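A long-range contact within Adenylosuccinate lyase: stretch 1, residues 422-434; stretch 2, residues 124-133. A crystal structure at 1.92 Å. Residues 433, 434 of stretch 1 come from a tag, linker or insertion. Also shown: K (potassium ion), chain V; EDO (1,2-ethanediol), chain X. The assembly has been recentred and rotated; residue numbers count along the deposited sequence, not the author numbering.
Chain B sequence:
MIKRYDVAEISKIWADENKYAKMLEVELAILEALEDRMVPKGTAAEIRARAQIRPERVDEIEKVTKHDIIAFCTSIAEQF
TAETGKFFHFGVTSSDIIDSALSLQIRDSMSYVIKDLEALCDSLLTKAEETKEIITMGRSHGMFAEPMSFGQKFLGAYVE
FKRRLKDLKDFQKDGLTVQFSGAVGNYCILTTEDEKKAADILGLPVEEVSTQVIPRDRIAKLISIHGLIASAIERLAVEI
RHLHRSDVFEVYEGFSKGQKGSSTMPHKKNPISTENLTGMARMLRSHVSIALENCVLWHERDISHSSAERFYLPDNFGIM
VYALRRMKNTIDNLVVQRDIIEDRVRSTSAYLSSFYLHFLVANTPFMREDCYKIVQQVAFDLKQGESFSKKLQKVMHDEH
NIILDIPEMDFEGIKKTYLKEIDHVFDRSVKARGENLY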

# COMPACT_ATOMS: atom_id res chain seq x y z
N ILE B 422 32.87 -18.75 -11.16
CA ILE B 422 31.48 -19.15 -11.38
C ILE B 422 31.15 -20.52 -10.76
O ILE B 422 30.03 -20.73 -10.29
CB ILE B 422 31.11 -19.09 -12.89
CG1 ILE B 422 29.59 -19.10 -13.07
CG2 ILE B 422 31.73 -20.24 -13.64
CD1 ILE B 422 28.90 -17.95 -12.35
N ASP B 423 32.13 -21.42 -10.73
CA ASP B 423 31.93 -22.74 -10.11
C ASP B 423 31.60 -22.59 -8.62
O ASP B 423 30.70 -23.26 -8.10
CB ASP B 423 33.18 -23.62 -10.26
CG ASP B 423 33.38 -24.12 -11.68
OD1 ASP B 423 32.67 -23.66 -12.60
OD2 ASP B 423 34.26 -24.98 -11.88
N HIS B 424 32.34 -21.73 -7.94
CA HIS B 424 32.14 -21.51 -6.51
C HIS B 424 30.77 -20.92 -6.20
O HIS B 424 30.15 -21.26 -5.18
CB HIS B 424 33.22 -20.58 -5.96
CG HIS B 424 34.58 -21.19 -5.92
ND1 HIS B 424 35.67 -20.64 -6.56
CD2 HIS B 424 35.04 -22.30 -5.29
CE1 HIS B 424 36.74 -21.39 -6.35
NE2 HIS B 424 36.39 -22.40 -5.58
N VAL B 425 30.31 -20.01 -7.05
CA VAL B 425 29.03 -19.35 -6.85
C VAL B 425 27.90 -20.37 -6.98
O VAL B 425 26.97 -20.39 -6.17
CB VAL B 425 28.84 -18.20 -7.85
CG1 VAL B 425 27.44 -17.58 -7.72
CG2 VAL B 425 29.91 -17.13 -7.63
N PHE B 426 27.98 -21.20 -8.01
CA PHE B 426 26.98 -22.26 -8.21
C PHE B 426 27.00 -23.24 -7.04
O PHE B 426 25.95 -23.58 -6.50
CB PHE B 426 27.23 -22.98 -9.54
CG PHE B 426 26.48 -22.39 -10.70
CD1 PHE B 426 26.87 -21.16 -11.24
CD2 PHE B 426 25.38 -23.04 -11.24
CE1 PHE B 426 26.17 -20.59 -12.31
CE2 PHE B 426 24.68 -22.49 -12.32
CZ PHE B 426 25.07 -21.26 -12.85
N ASP B 427 28.19 -23.69 -6.65
CA ASP B 427 28.31 -24.63 -5.54
C ASP B 427 27.75 -24.11 -4.20
O ASP B 427 27.08 -24.85 -3.49
CB ASP B 427 29.76 -25.13 -5.37
CG ASP B 427 30.16 -26.18 -6.41
OD1 ASP B 427 29.26 -26.77 -7.05
OD2 ASP B 427 31.38 -26.42 -6.56
N ARG B 428 28.00 -22.85 -3.86
CA ARG B 428 27.49 -22.34 -2.59
C ARG B 428 26.00 -22.02 -2.66
O ARG B 428 25.34 -21.86 -1.64
CB ARG B 428 28.27 -21.10 -2.14
CG ARG B 428 27.98 -19.86 -3.01
CD ARG B 428 28.86 -18.67 -2.66
NE ARG B 428 28.49 -17.49 -3.45
CZ ARG B 428 29.27 -16.43 -3.61
NH1 ARG B 428 30.47 -16.38 -3.06
NH2 ARG B 428 28.84 -15.41 -4.35
N SER B 429 25.47 -21.91 -3.87
CA SER B 429 24.07 -21.53 -4.07
C SER B 429 23.12 -22.72 -4.09
O SER B 429 21.91 -22.58 -3.85
CB SER B 429 23.93 -20.76 -5.39
OG SER B 429 24.55 -19.49 -5.28
N VAL B 430 23.66 -23.90 -4.39
CA VAL B 430 22.84 -25.10 -4.48
C VAL B 430 23.34 -26.11 -3.46
O VAL B 430 24.49 -26.56 -3.54
CB VAL B 430 22.94 -25.70 -5.90
CG1 VAL B 430 22.11 -26.98 -6.00
CG2 VAL B 430 22.48 -24.67 -6.93
N LYS B 431 22.49 -26.46 -2.50
CA LYS B 431 22.94 -27.23 -1.33
C LYS B 431 23.83 -28.44 -1.63
O LYS B 431 24.97 -28.51 -1.19
CB LYS B 431 21.77 -27.68 -0.46
CG LYS B 431 22.24 -28.51 0.74
CD LYS B 431 21.09 -29.08 1.55
CE LYS B 431 20.78 -28.24 2.78
NZ LYS B 431 20.13 -26.94 2.43
N ALA B 432 23.31 -29.41 -2.38
CA ALA B 432 24.09 -30.64 -2.58
C ALA B 432 25.06 -30.57 -3.76
O ALA B 432 25.81 -31.52 -4.00
CB ALA B 432 23.17 -31.84 -2.72
N ARG B 433 25.02 -29.46 -4.49
CA ARG B 433 25.86 -29.33 -5.68
C ARG B 433 27.28 -29.10 -5.23
O ARG B 433 27.55 -28.14 -4.52
CB ARG B 433 25.42 -28.13 -6.51
CG ARG B 433 26.07 -28.02 -7.90
CD ARG B 433 25.81 -26.62 -8.48
NE ARG B 433 26.01 -26.53 -9.93
CZ ARG B 433 27.20 -26.40 -10.52
NH1 ARG B 433 28.30 -26.37 -9.78
NH2 ARG B 433 27.28 -26.30 -11.84
N GLY B 434 28.20 -29.96 -5.63
CA GLY B 434 29.58 -29.79 -5.22
C GLY B 434 29.93 -30.71 -4.07
O GLY B 434 31.05 -30.68 -3.55
K K V . 26.41 -26.89 -2.32
C1 EDO X . 31.11 -23.92 -17.25
O1 EDO X . 30.09 -23.93 -18.26
C2 EDO X . 31.56 -22.49 -17.00
O2 EDO X . 32.22 -22.47 -15.74
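Stretch 2 (124-133) LLTKAEETKE

Stretch 2 is already helical at Leu-124, in a helix that begins earlier in the chain, and lies antiparallel to the helix of stretch 1 (422-429): CA atoms of Ile-422 and Lys-132 are 7.8 Å apart, those of Phe-426 and Glu-129 8.6 Å, and those of Val-430 and Leu-125 8.8 Å. Regular i to i+4 bonds satisfy much of the backbone, among them Glu-129 N to Leu-125 O (2.8 Å) and Asp-427 N to Asp-423 O (2.9 Å). Val-430 leaves helical geometry and opens a type I turn closed by Arg-433 N to Val-430 O (3.1 Å).

Phe-426 lies at the centre of the contact. Lys-132, extended up to its last torsion, lays its aliphatic chain over one ring face, with CD 3.5 Å from the Phe-426 centroid, while Ala-128 O approaches the ring edge, 3.5 Å from Phe-426 CZ. Farther along, Val-430 CG2 packs on Leu-125 CD1 at 3.8 Å.

Charged groups are paired around this apolar strip. Lys-132 NZ donates to Asp-423 OD1 (2.7 Å) in a salt bridge and also to O2 of the ethanediol (2.9 Å). The tag residue Arg-433 reaches back to Glu-129 in a bidentate salt bridge, NE to OE2 at 2.6 Å and NH2 to OE1 at 2.8 Å, both nearly linear, so that both carboxylate oxygens are satisfied. Its NH1 is modelled 2.9 Å from Asp-427 OD1, although the position of NH1 is less certain.

Hydroxyls turn back onto their own helices: Ser-429 OG donates to Val-425 O (2.7 Å) and Thr-131 OG1 to Lys-127 O (2.8 Å). Carbonyls from the last helical turns and the following turn of stretch 1 converge on the potassium ion K, bound by Asp-427 O (2.4 Å), Val-430 O (2.3 Å), Lys-431 O (2.4 Å) and Arg-433 O (2.8 Å), with a water at 2.7 Å from K.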

# COMPACT_ATOMS: atom_id res chain seq x y z
N LEU B 124 14.41 -22.80 -13.02
CA LEU B 124 15.40 -21.72 -13.00
C LEU B 124 16.84 -22.25 -12.90
O LEU B 124 17.73 -21.76 -13.61
CB LEU B 124 15.12 -20.75 -11.85
CG LEU B 124 13.94 -19.81 -12.09
CD1 LEU B 124 13.61 -19.06 -10.83
CD2 LEU B 124 14.29 -18.82 -13.20
N LEU B 125 17.06 -23.24 -12.04
CA LEU B 125 18.39 -23.85 -11.93
C LEU B 125 18.77 -24.60 -13.21
O LEU B 125 19.93 -24.61 -13.64
CB LEU B 125 18.45 -24.79 -10.71
CG LEU B 125 19.81 -25.43 -10.40
CD1 LEU B 125 20.88 -24.37 -10.32
CD2 LEU B 125 19.77 -26.23 -9.11
N THR B 126 17.78 -25.26 -13.81
CA THR B 126 18.00 -25.94 -15.07
C THR B 126 18.46 -24.93 -16.11
O THR B 126 19.40 -25.19 -16.86
CB THR B 126 16.74 -26.66 -15.55
OG1 THR B 126 16.50 -27.80 -14.71
CG2 THR B 126 16.92 -27.14 -17.00
N LYS B 127 17.80 -23.78 -16.16
CA LYS B 127 18.21 -22.73 -17.08
C LYS B 127 19.60 -22.17 -16.74
O LYS B 127 20.40 -21.91 -17.63
CB LYS B 127 17.18 -21.61 -17.08
CG LYS B 127 16.95 -21.00 -18.46
CD LYS B 127 16.28 -21.99 -19.42
CE LYS B 127 16.03 -21.34 -20.78
NZ LYS B 127 15.06 -22.07 -21.63
N ALA B 128 19.87 -21.99 -15.45
CA ALA B 128 21.19 -21.53 -15.00
C ALA B 128 22.32 -22.50 -15.37
O ALA B 128 23.39 -22.06 -15.82
CB ALA B 128 21.18 -21.26 -13.50
N GLU B 129 22.11 -23.80 -15.20
CA GLU B 129 23.15 -24.76 -15.55
C GLU B 129 23.37 -24.79 -17.06
O GLU B 129 24.50 -24.91 -17.54
CB GLU B 129 22.80 -26.17 -15.05
CG GLU B 129 22.66 -26.29 -13.52
CD GLU B 129 24.00 -26.37 -12.78
OE1 GLU B 129 25.05 -26.29 -13.45
OE2 GLU B 129 24.00 -26.51 -11.54
N GLU B 130 22.29 -24.65 -17.81
CA GLU B 130 22.33 -24.73 -19.26
C GLU B 130 23.10 -23.53 -19.85
O GLU B 130 23.76 -23.66 -20.88
CB GLU B 130 20.88 -24.77 -19.77
CG GLU B 130 20.64 -24.56 -21.24
CD GLU B 130 19.15 -24.61 -21.56
OE1 GLU B 130 18.65 -23.68 -22.24
OE2 GLU B 130 18.47 -25.57 -21.12
N THR B 131 23.02 -22.39 -19.18
CA THR B 131 23.62 -21.15 -19.67
C THR B 131 24.82 -20.67 -18.84
O THR B 131 25.33 -19.56 -19.06
CB THR B 131 22.58 -20.02 -19.72
OG1 THR B 131 22.07 -19.77 -18.40
CG2 THR B 131 21.44 -20.38 -20.65
N LYS B 132 25.28 -21.49 -17.90
CA LYS B 132 26.39 -21.13 -17.00
C LYS B 132 27.66 -20.75 -17.78
O LYS B 132 28.42 -19.87 -17.36
CB LYS B 132 26.66 -22.31 -16.05
CG LYS B 132 27.93 -22.20 -15.18
CD LYS B 132 27.94 -23.33 -14.14
CE LYS B 132 29.19 -23.33 -13.25
NZ LYS B 132 30.37 -23.86 -13.99
N GLU B 133 27.84 -21.40 -18.93
CA GLU B 133 29.03 -21.25 -19.78
C GLU B 133 29.03 -20.00 -20.66
O GLU B 133 30.06 -19.63 -21.23
CB GLU B 133 29.13 -22.46 -20.71
CG GLU B 133 27.91 -22.62 -21.62
CD GLU B 133 28.08 -23.70 -22.68
OE1 GLU B 133 28.71 -23.42 -23.72
OE2 GLU B 133 27.57 -24.82 -22.48
O HOH W 1 25.68 -24.86 -0.65